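PDB 6GRH: microcin B17-processing protein McbC from Escherichia coli str. K-12 substr. MG1655, which acts as an FMN-binding oxidoreductase of the nitroreductase family, needed to process the inactive microcin B17 precursor into the active peptide antibiotic. Local coordinates for residues Leu170-Ser175 against Asp240-Lys245; Val234-Thr239 against Pro256-Phe261. All blocks are in the same frame, centred on the assembly; numbering follows the deposited sequence.

Contact 1: residues Leu170-Ser175 against Asp240-Lys245; sequences LYRSLS and DSYVAK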
loop_
_atom_site.group_PDB
_atom_site.type_symbol
_atom_site.label_atom_id
_atom_site.label_comp_id
_atom_site.label_asym_id
_atom_site.label_seq_id
_atom_site.Cartn_x
_atom_site.Cartn_y
_atom_site.Cartn_z
ATOM N N LEU D 170 23.369 19.493 -14.770
ATOM C CA LEU D 170 23.618 18.465 -13.781
ATOM C C LEU D 170 23.638 19.025 -12.397
ATOM O O LEU D 170 23.079 18.427 -11.499
ATOM C CB LEU D 170 24.963 17.759 -13.981
ATOM C CG LEU D 170 25.012 16.542 -14.865
ATOM C CD1 LEU D 170 26.467 16.130 -15.039
ATOM C CD2 LEU D 170 24.169 15.410 -14.283
ATOM N N TYR D 171 24.369 20.127 -12.225
ATOM C CA TYR D 171 24.456 20.816 -10.942
ATOM C C TYR D 171 23.066 21.237 -10.441
ATOM O O TYR D 171 22.721 21.000 -9.285
ATOM C CB TYR D 171 25.363 22.045 -11.034
ATOM C CG TYR D 171 25.394 22.844 -9.761
ATOM C CD1 TYR D 171 24.584 23.966 -9.598
ATOM C CD2 TYR D 171 26.194 22.452 -8.693
ATOM C CE1 TYR D 171 24.598 24.694 -8.416
ATOM C CE2 TYR D 171 26.218 23.189 -7.515
ATOM C CZ TYR D 171 25.423 24.303 -7.387
ATOM O OH TYR D 171 25.425 25.000 -6.203
ATOM N N ARG D 172 22.284 21.849 -11.319
ATOM C CA ARG D 172 20.934 22.284 -10.966
ATOM C C ARG D 172 20.107 21.095 -10.453
ATOM O O ARG D 172 19.519 21.166 -9.369
ATOM C CB ARG D 172 20.261 22.968 -12.163
ATOM C CG ARG D 172 18.853 23.453 -11.895
ATOM C CD ARG D 172 18.256 24.174 -13.092
ATOM N NE ARG D 172 16.797 24.023 -13.070
ATOM C CZ ARG D 172 15.944 24.794 -12.384
ATOM N NH1 ARG D 172 16.368 25.839 -11.655
ATOM N NH2 ARG D 172 14.638 24.517 -12.447
ATOM N N SER D 173 20.113 19.995 -11.203
ATOM C CA SER D 173 19.323 18.808 -10.813
ATOM C C SER D 173 19.767 18.174 -9.483
ATOM O O SER D 173 18.933 17.779 -8.646
ATOM C CB SER D 173 19.291 17.773 -11.948
ATOM O OG SER D 173 20.482 16.988 -12.005
ATOM N N LEU D 174 21.071 18.094 -9.260
ATOM C CA LEU D 174 21.582 17.413 -8.044
ATOM C C LEU D 174 21.486 18.229 -6.753
ATOM O O LEU D 174 21.406 17.672 -5.685
ATOM C CB LEU D 174 23.036 17.011 -8.260
ATOM C CG LEU D 174 23.313 15.940 -9.314
ATOM C CD1 LEU D 174 24.805 15.769 -9.488
ATOM C CD2 LEU D 174 22.727 14.634 -8.871
ATOM N N SER D 175 21.525 19.544 -6.858
ATOM C CA SER D 175 21.691 20.419 -5.690
ATOM C C SER D 175 20.363 20.860 -5.092
ATOM O O SER D 175 20.341 21.470 -4.021
ATOM C CB SER D 175 22.523 21.642 -6.068
ATOM O OG SER D 175 21.886 22.390 -7.089
ATOM N N ASP D 240 14.392 13.645 -7.357
ATOM C CA ASP D 240 14.803 12.334 -7.864
ATOM C C ASP D 240 14.533 12.154 -9.366
ATOM O O ASP D 240 15.393 11.685 -10.097
ATOM C CB ASP D 240 14.154 11.181 -7.082
ATOM C CG ASP D 240 14.326 11.312 -5.560
ATOM O OD1 ASP D 240 13.855 12.322 -4.969
ATOM O OD2 ASP D 240 14.933 10.391 -4.954
ATOM N N SER D 241 13.349 12.534 -9.820
ATOM C CA SER D 241 12.962 12.286 -11.194
ATOM C C SER D 241 13.756 13.177 -12.153
ATOM O O SER D 241 14.066 12.780 -13.279
ATOM C CB SER D 241 11.468 12.502 -11.369
ATOM O OG SER D 241 11.144 13.831 -11.069
ATOM N N TYR D 242 14.101 14.362 -11.676
ATOM C CA TYR D 242 14.841 15.333 -12.468
ATOM C C TYR D 242 16.322 14.914 -12.605
ATOM O O TYR D 242 16.887 14.988 -13.694
ATOM C CB TYR D 242 14.716 16.685 -11.784
ATOM C CG TYR D 242 15.345 17.884 -12.437
ATOM C CD1 TYR D 242 15.515 17.981 -13.810
ATOM C CD2 TYR D 242 15.696 18.987 -11.654
ATOM C CE1 TYR D 242 16.056 19.133 -14.385
ATOM C CE2 TYR D 242 16.264 20.115 -12.203
ATOM C CZ TYR D 242 16.438 20.186 -13.562
ATOM O OH TYR D 242 16.969 21.348 -14.079
ATOM N N VAL D 243 16.912 14.452 -11.516
ATOM C CA VAL D 243 18.250 13.834 -11.560
ATOM C C VAL D 243 18.259 12.640 -12.538
ATOM O O VAL D 243 19.103 12.583 -13.455
ATOM C CB VAL D 243 18.704 13.403 -10.157
ATOM C CG1 VAL D 243 19.976 12.555 -10.208
ATOM C CG2 VAL D 243 18.920 14.654 -9.301
ATOM N N ALA D 244 17.283 11.741 -12.400
ATOM C CA ALA D 244 17.187 10.590 -13.303
ATOM C C ALA D 244 17.113 11.005 -14.787
ATOM O O ALA D 244 17.855 10.484 -15.612
ATOM C CB ALA D 244 16.025 9.685 -12.930
ATOM N N LYS D 245 16.234 11.958 -15.098
ATOM C CA LYS D 245 16.011 12.431 -16.463
ATOM C C LYS D 245 17.300 13.045 -17.039
ATOM O O LYS D 245 17.693 12.754 -18.191
ATOM C CB LYS D 245 14.894 13.469 -16.458
ATOM C CG LYS D 245 14.571 14.168 -17.783
ATOM C CD LYS D 245 13.683 13.297 -18.663
ATOM C CE LYS D 245 13.385 13.993 -19.998
ATOM N NZ LYS D 245 11.946 13.839 -20.383
#

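Contact 2: residues Val234-Thr239 against Pro256-Phe261; sequences VWAGYT and PLIVQF. With FMN (flavin mononucleotide), chain O.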
loop_
_atom_site.group_PDB
_atom_site.type_symbol
_atom_site.label_atom_id
_atom_site.label_comp_id
_atom_site.label_asym_id
_atom_site.label_seq_id
_atom_site.Cartn_x
_atom_site.Cartn_y
_atom_site.Cartn_z
ATOM N N VAL D 234 27.215 13.750 1.819
ATOM C CA VAL D 234 26.083 12.936 1.375
ATOM C C VAL D 234 24.878 13.854 1.383
ATOM O O VAL D 234 24.746 14.689 2.257
ATOM C CB VAL D 234 25.888 11.672 2.276
ATOM C CG1 VAL D 234 24.765 10.778 1.746
ATOM C CG2 VAL D 234 27.162 10.867 2.342
ATOM N N TRP D 235 23.983 13.683 0.417
ATOM C CA TRP D 235 22.992 14.688 0.130
ATOM C C TRP D 235 21.690 14.054 -0.366
ATOM O O TRP D 235 21.676 13.350 -1.358
ATOM C CB TRP D 235 23.577 15.586 -0.941
ATOM C CG TRP D 235 22.807 16.772 -1.312
ATOM C CD1 TRP D 235 21.936 16.906 -2.368
ATOM C CD2 TRP D 235 22.929 18.053 -0.725
ATOM N NE1 TRP D 235 21.490 18.201 -2.446
ATOM C CE2 TRP D 235 22.095 18.932 -1.456
ATOM C CE3 TRP D 235 23.673 18.559 0.348
ATOM C CZ2 TRP D 235 21.957 20.262 -1.121
ATOM C CZ3 TRP D 235 23.546 19.881 0.670
ATOM C CH2 TRP D 235 22.694 20.735 -0.066
ATOM N N ALA D 236 20.608 14.366 0.321
ATOM C CA ALA D 236 19.268 13.907 -0.019
ATOM C C ALA D 236 18.358 14.989 -0.581
ATOM O O ALA D 236 17.244 14.697 -0.978
ATOM C CB ALA D 236 18.642 13.284 1.226
ATOM N N GLY D 237 18.836 16.225 -0.665
ATOM C CA GLY D 237 18.003 17.365 -1.067
ATOM C C GLY D 237 18.027 17.578 -2.575
ATOM O O GLY D 237 18.532 18.585 -3.051
ATOM N N TYR D 238 17.521 16.597 -3.324
ATOM C CA TYR D 238 17.435 16.699 -4.780
ATOM C C TYR D 238 16.086 16.168 -5.233
ATOM O O TYR D 238 15.396 15.430 -4.492
ATOM C CB TYR D 238 18.600 15.945 -5.457
ATOM C CG TYR D 238 18.602 14.475 -5.186
ATOM C CD1 TYR D 238 17.880 13.598 -5.990
ATOM C CD2 TYR D 238 19.260 13.959 -4.079
ATOM C CE1 TYR D 238 17.842 12.244 -5.713
ATOM C CE2 TYR D 238 19.247 12.629 -3.807
ATOM C CZ TYR D 238 18.529 11.768 -4.626
ATOM O OH TYR D 238 18.494 10.418 -4.341
ATOM N N THR D 239 15.750 16.496 -6.472
ATOM C CA THR D 239 14.532 16.049 -7.108
ATOM C C THR D 239 14.851 14.774 -7.876
ATOM O O THR D 239 15.528 14.819 -8.902
ATOM C CB THR D 239 13.998 17.132 -8.061
ATOM O OG1 THR D 239 13.770 18.332 -7.306
ATOM C CG2 THR D 239 12.698 16.663 -8.731
ATOM N N PRO D 256 17.760 6.998 -8.519
ATOM C CA PRO D 256 18.827 7.516 -7.649
ATOM C C PRO D 256 18.436 7.489 -6.162
ATOM O O PRO D 256 17.401 8.017 -5.794
ATOM C CB PRO D 256 19.004 8.956 -8.149
ATOM C CG PRO D 256 17.660 9.340 -8.666
ATOM C CD PRO D 256 17.090 8.088 -9.270
ATOM N N LEU D 257 19.231 6.834 -5.331
ATOM C CA LEU D 257 18.948 6.736 -3.898
ATOM C C LEU D 257 19.543 7.878 -3.079
ATOM O O LEU D 257 18.948 8.309 -2.100
ATOM C CB LEU D 257 19.438 5.389 -3.328
ATOM C CG LEU D 257 18.704 4.146 -3.792
ATOM C CD1 LEU D 257 19.301 2.900 -3.188
ATOM C CD2 LEU D 257 17.227 4.238 -3.466
ATOM N N ILE D 258 20.734 8.325 -3.465
ATOM C CA ILE D 258 21.484 9.303 -2.696
ATOM C C ILE D 258 22.558 9.895 -3.597
ATOM O O ILE D 258 23.055 9.239 -4.529
ATOM C CB ILE D 258 22.051 8.671 -1.395
ATOM C CG1 ILE D 258 22.403 9.710 -0.352
ATOM C CG2 ILE D 258 23.237 7.766 -1.665
ATOM C CD1 ILE D 258 21.199 10.395 0.250
ATOM N N VAL D 259 22.862 11.156 -3.346
ATOM C CA VAL D 259 23.902 11.885 -4.056
ATOM C C VAL D 259 25.024 12.166 -3.053
ATOM O O VAL D 259 24.776 12.286 -1.846
ATOM C CB VAL D 259 23.322 13.183 -4.660
ATOM C CG1 VAL D 259 24.420 14.091 -5.217
ATOM C CG2 VAL D 259 22.313 12.853 -5.758
ATOM N N GLN D 260 26.254 12.243 -3.534
ATOM C CA GLN D 260 27.399 12.544 -2.674
ATOM C C GLN D 260 28.300 13.508 -3.401
ATOM O O GLN D 260 28.857 13.179 -4.452
ATOM C CB GLN D 260 28.161 11.279 -2.289
ATOM C CG GLN D 260 29.214 11.471 -1.210
ATOM C CD GLN D 260 29.827 10.158 -0.769
ATOM O OE1 GLN D 260 29.735 9.147 -1.476
ATOM N NE2 GLN D 260 30.511 10.176 0.384
ATOM N N PHE D 261 28.431 14.697 -2.842
ATOM C CA PHE D 261 29.234 15.764 -3.449
ATOM C C PHE D 261 30.667 15.696 -2.963
ATOM O O PHE D 261 30.905 15.332 -1.816
ATOM C CB PHE D 261 28.642 17.131 -3.098
ATOM C CG PHE D 261 27.341 17.414 -3.787
ATOM C CD1 PHE D 261 27.304 17.598 -5.165
ATOM C CD2 PHE D 261 26.161 17.492 -3.078
ATOM C CE1 PHE D 261 26.119 17.859 -5.810
ATOM C CE2 PHE D 261 24.969 17.769 -3.720
ATOM C CZ PHE D 261 24.942 17.936 -5.090
HETATM N N1 FMN O . 23.436 17.539 4.545
HETATM C C2 FMN O . 22.818 18.578 3.927
HETATM O O2 FMN O . 23.267 19.719 4.138
HETATM N N3 FMN O . 21.751 18.409 3.108
HETATM C C4 FMN O . 21.237 17.185 2.841
HETATM O O4 FMN O . 20.259 17.041 2.075
HETATM C C4A FMN O . 21.847 15.998 3.490
HETATM N N5 FMN O . 21.385 14.741 3.290
HETATM C C5A FMN O . 21.979 13.676 3.889
HETATM C C6 FMN O . 21.484 12.398 3.648
HETATM C C7 FMN O . 22.059 11.278 4.241
HETATM C C7M FMN O . 21.496 9.906 3.963
HETATM C C8 FMN O . 23.232 11.442 5.139
HETATM C C8M FMN O . 23.863 10.241 5.783
HETATM C C9 FMN O . 23.744 12.716 5.388
HETATM C C9A FMN O . 23.163 13.857 4.795
HETATM N N10 FMN O . 23.656 15.174 5.021
HETATM C C10 FMN O . 23.010 16.259 4.379
HETATM C "C1'" FMN O . 24.812 15.445 5.885
HETATM C "C2'" FMN O . 24.373 15.490 7.332
HETATM O "O2'" FMN O . 23.592 16.680 7.555
HETATM C "C3'" FMN O . 25.600 15.405 8.247
HETATM O "O3'" FMN O . 26.213 14.115 8.117
HETATM C "C4'" FMN O . 25.268 15.650 9.716
HETATM O "O4'" FMN O . 24.765 16.978 9.872
HETATM C "C5'" FMN O . 26.469 15.505 10.648
HETATM O "O5'" FMN O . 27.494 16.405 10.234
HETATM P P FMN O . 28.953 15.875 9.839
HETATM O O1P FMN O . 28.776 14.941 8.665
HETATM O O2P FMN O . 29.686 17.147 9.461
HETATM O O3P FMN O . 29.406 15.238 11.116
#

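Contact 1: residues Leu170-Ser175 against Asp240-Lys245
Tyr242 lays one face of its ring against Ser173 and holds out its hydroxyl to Arg172, so that a single aromatic side chain serves two neighbouring residues of the opposing helix. Its CG stands anti to the backbone N (chi1 -177°), which starts the side chain across the gap. Over the centre of the ring sits Ser173 CB, 3.8 Å from the centroid and almost on the ring normal, a well-formed CH-pi contact. The serine hydroxyl turns back instead to its own helix: Ser173 OG, set between the backbone N and the carbonyl carbon, donates to Leu170 O at 3.0 Å, a carbonyl that also accepts from Leu174 N on the same face of its plane. At the rim of the ring, Arg172 NE donates to Tyr242 OH over 2.9 Å, the bond bent to 135° at the hydrogen. The arginine chain runs extended from CG to NE and crosses the tyrosine at about a right angle; a salt bridge from Arg172 NH1 to Glu37 engages the guanidinium further. Next to Tyr242 in sequence, Val243 divides its branches: CG2 presses on Ser173 O at 3.2 Å, while CG1 meets Leu174 CD2 at 3.7 Å. The axes of the two short helical segments come within 8.5 Å and run nearly antiparallel, at 152°, and the backbones are nearest where Ser173 CA and Val243 CA lie 5.1 Å apart. Both helices rest on strand 254-263 of the antiparallel sheet: Leu174 packs on Val259 and Phe261, and Ala244 on Pro256. Tyr242 also packs on Leu188 of the neighbouring McbB chain, placing this helix pair between the sheet of the nitroreductase domain and a partner subunit.

Contact 2: residues Val234-Thr239 against Pro256-Phe261
Trp235 and Val259 form an antiparallel hydrogen-bonded pair, Trp235 N giving to Val259 O at 2.8 Å and Val259 N to Trp235 O at 3.2 Å. One residue further, Ala236 N turns to the flavin and is shared between FMN O4 (3.2 Å) and FMN N5 (3.1 Å). Tyr238 OH adds a weak bond to Pro256 O. Strand 231-235 is an outer strand, within this chain, of the antiparallel sheet of a nitroreductase fold, and the loop leaving it lies against the isoalloxazine. Within strand 254-263, Leu257 and Ile258 both face Tyr191 of strand 187-194, a classic beta bulge.

On the side of the sheet bearing Trp235 and Val259, the edge of Phe261 meets the indole face in a T-shaped stack, CE2 lying 3.4 Å from Trp235 CG, while FMN O4 lies over the opposite face and Trp235 CE3 and CZ3 each come within 3.4 Å of FMN N3. Val259 CG2 makes a CH-pi contact over one face of the Tyr238 ring, 3.9 Å from its centroid; Arg205 of the second subunit adds a cation-pi contact. On the other side Val234 CG1, anti to its backbone N (chi1 -176°), packs unusually tightly on Ile258 CG1 at 3.3 Å.

The four segments alternate along the chain: 234-239 runs directly into 240-245, so the loop beside the flavin in contact 2 leads into the helix of contact 1. The centres of the two contacts are 9 Å apart, and Leu174 joins them, its carbonyl oxygen O packing 3.3 Å from Tyr238 CB and at the same distance from Trp235 NE1. Contact 2 touches the cofactor directly, whereas contact 1 forms a layer behind it, with the side chain of Leu174 about 11 Å from an FMN. The flavin site spans the dimer: Arg117 of the second subunit hydrogen-bonds FMN, and Met209 of that subunit packs on Ala236.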